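Local coordinates for electron transfer flavoprotein, beta subunit (Thermotoga maritima, PDB 7KOE) that probably carries electrons through a bound flavin-adenine dinucleotide, as the beta subunit of an electron transfer flavoprotein, at residues A[152-157]-A[185-190]. Sequence-based numbering, arbitrary orientation.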
loop_
_atom_site.group_PDB
_atom_site.type_symbol
_atom_site.label_atom_id
_atom_site.label_comp_id
_atom_site.label_asym_id
_atom_site.label_seq_id
_atom_site.Cartn_x
_atom_site.Cartn_y
_atom_site.Cartn_z
ATOM N N GLY A 152 -5.035 -54.987 -16.137
ATOM C CA GLY A 152 -4.535 -55.965 -17.082
ATOM C C GLY A 152 -5.428 -56.072 -18.294
ATOM O O GLY A 152 -5.718 -57.183 -18.753
ATOM N N TYR A 153 -5.885 -54.940 -18.814
ATOM C CA TYR A 153 -6.802 -54.909 -19.940
ATOM C C TYR A 153 -6.054 -54.551 -21.215
ATOM O O TYR A 153 -4.922 -54.065 -21.186
ATOM C CB TYR A 153 -7.926 -53.897 -19.701
ATOM C CG TYR A 153 -8.980 -54.306 -18.691
ATOM C CD1 TYR A 153 -8.981 -55.571 -18.116
ATOM C CD2 TYR A 153 -9.980 -53.418 -18.320
ATOM C CE1 TYR A 153 -9.937 -55.933 -17.191
ATOM C CE2 TYR A 153 -10.944 -53.772 -17.403
ATOM C CZ TYR A 153 -10.917 -55.029 -16.839
ATOM O OH TYR A 153 -11.877 -55.387 -15.924
ATOM N N ALA A 154 -6.707 -54.797 -22.343
ATOM C CA ALA A 154 -6.141 -54.444 -23.636
ATOM C C ALA A 154 -6.206 -52.937 -23.830
ATOM O O ALA A 154 -7.286 -52.346 -23.782
ATOM C CB ALA A 154 -6.898 -55.159 -24.747
ATOM N N LEU A 155 -5.059 -52.309 -24.053
ATOM C CA LEU A 155 -5.003 -50.868 -24.255
ATOM C C LEU A 155 -5.130 -50.566 -25.740
ATOM O O LEU A 155 -4.200 -50.814 -26.512
ATOM C CB LEU A 155 -3.706 -50.285 -23.711
ATOM C CG LEU A 155 -3.587 -48.785 -23.958
ATOM C CD1 LEU A 155 -4.601 -48.029 -23.131
ATOM C CD2 LEU A 155 -2.197 -48.316 -23.652
ATOM N N GLY A 156 -6.276 -50.039 -26.143
ATOM C CA GLY A 156 -6.365 -49.441 -27.455
ATOM C C GLY A 156 -6.346 -47.937 -27.338
ATOM O O GLY A 156 -7.371 -47.326 -27.039
ATOM N N ALA A 157 -5.198 -47.326 -27.576
ATOM C CA ALA A 157 -5.050 -45.894 -27.400
ATOM C C ALA A 157 -5.136 -45.184 -28.741
ATOM O O ALA A 157 -4.938 -45.790 -29.793
ATOM C CB ALA A 157 -3.729 -45.570 -26.703
ATOM N N ILE A 185 -7.228 -52.738 -35.159
ATOM C CA ILE A 185 -6.769 -53.593 -34.071
ATOM C C ILE A 185 -7.973 -54.332 -33.509
ATOM O O ILE A 185 -8.944 -53.698 -33.087
ATOM C CB ILE A 185 -6.078 -52.783 -32.963
ATOM C CG1 ILE A 185 -4.712 -52.277 -33.413
ATOM C CG2 ILE A 185 -5.917 -53.609 -31.713
ATOM C CD1 ILE A 185 -4.046 -51.394 -32.398
ATOM N N ARG A 186 -7.910 -55.660 -33.485
ATOM C CA ARG A 186 -8.943 -56.462 -32.830
ATOM C C ARG A 186 -8.651 -56.477 -31.340
ATOM O O ARG A 186 -7.920 -57.329 -30.838
ATOM C CB ARG A 186 -8.979 -57.883 -33.377
ATOM C CG ARG A 186 -9.367 -57.995 -34.826
ATOM C CD ARG A 186 -9.767 -59.414 -35.188
ATOM N NE ARG A 186 -11.077 -59.754 -34.641
ATOM C CZ ARG A 186 -12.224 -59.539 -35.275
ATOM N NH1 ARG A 186 -13.369 -59.879 -34.704
ATOM N NH2 ARG A 186 -12.226 -58.985 -36.480
ATOM N N LEU A 187 -9.229 -55.526 -30.618
ATOM C CA LEU A 187 -9.105 -55.533 -29.170
ATOM C C LEU A 187 -9.970 -56.627 -28.568
ATOM O O LEU A 187 -11.025 -56.975 -29.096
ATOM C CB LEU A 187 -9.513 -54.187 -28.590
ATOM C CG LEU A 187 -8.471 -53.080 -28.590
ATOM C CD1 LEU A 187 -8.937 -52.040 -27.639
ATOM C CD2 LEU A 187 -7.122 -53.595 -28.160
ATOM N N LYS A 188 -9.517 -57.166 -27.446
ATOM C CA LYS A 188 -10.244 -58.195 -26.719
ATOM C C LYS A 188 -10.836 -57.568 -25.467
ATOM O O LYS A 188 -10.095 -57.082 -24.607
ATOM C CB LYS A 188 -9.329 -59.363 -26.359
ATOM C CG LYS A 188 -10.016 -60.475 -25.587
ATOM C CD LYS A 188 -11.037 -61.197 -26.446
ATOM C CE LYS A 188 -11.780 -62.250 -25.646
ATOM N NZ LYS A 188 -10.872 -63.334 -25.181
ATOM N N LEU A 189 -12.163 -57.566 -25.375
ATOM C CA LEU A 189 -12.817 -57.037 -24.190
ATOM C C LEU A 189 -12.594 -57.984 -23.011
ATOM O O LEU A 189 -12.648 -59.205 -23.180
ATOM C CB LEU A 189 -14.311 -56.840 -24.434
ATOM C CG LEU A 189 -14.721 -55.813 -25.492
ATOM C CD1 LEU A 189 -16.192 -55.474 -25.344
ATOM C CD2 LEU A 189 -13.872 -54.554 -25.422
ATOM N N PRO A 190 -12.346 -57.459 -21.800
ATOM C CA PRO A 190 -12.347 -56.066 -21.336
ATOM C C PRO A 190 -11.142 -55.245 -21.772
ATOM O O PRO A 190 -10.008 -55.673 -21.592
ATOM C CB PRO A 190 -12.350 -56.211 -19.814
ATOM C CG PRO A 190 -12.640 -57.646 -19.538
ATOM C CD PRO A 190 -12.081 -58.380 -20.690
#
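Tyr153 and Pro190 make the closest side-chain contact between 152-157 and 185-190, a CH-pi contact. Pro190 CB stands 3.5 Å from the centroid of the Tyr153 ring and 12° off its normal, so the proline rests over one face, and the two side chains cross at about a right angle. With CG anti to its own carbonyl carbon (chi1 -73°), Tyr153 also brings its CB to 3.3 Å from Pro190 O. That oxygen receives a weak hydrogen bond from the next backbone amide, Ala154 N to Pro190 O at 3.5 Å. Tyr153 OH is hydrogen-bonded to Lys125 NZ. An alanine at Tyr153 would remove the ring and hydroxyl, and would probably cost Pro190 its aromatic cover and Lys125 this hydrogen bond.

Leu187 points toward 152-157 and touches it with both methyls: CD2 lies 3.8 Å from Ala154 CB, while CD1 sits 3.7 Å from Gly156 CA. A beta carbon built on Gly156 would lie only 2.6 Å from Leu187 CD1, so the leucine methyl takes the side-chain position.

The axes of strands 154-157 and 185-188 approach to 7.1 Å, with N-to-C directions 139° apart. They are not paired directly: Ala154 and Gly156 form backbone hydrogen bonds with Val192 of strand 191-195, whereas Ile185 forms them with Ile174 of strand 171-177. Leu155 packs on helix 143-150, whose C-terminal end is closed by a Schellman motif with Gly152 as C-prime residue. In this electron transfer flavoprotein domain, the sheet continues at Ile185 and Arg186 into an antiparallel strand of the neighbouring chain.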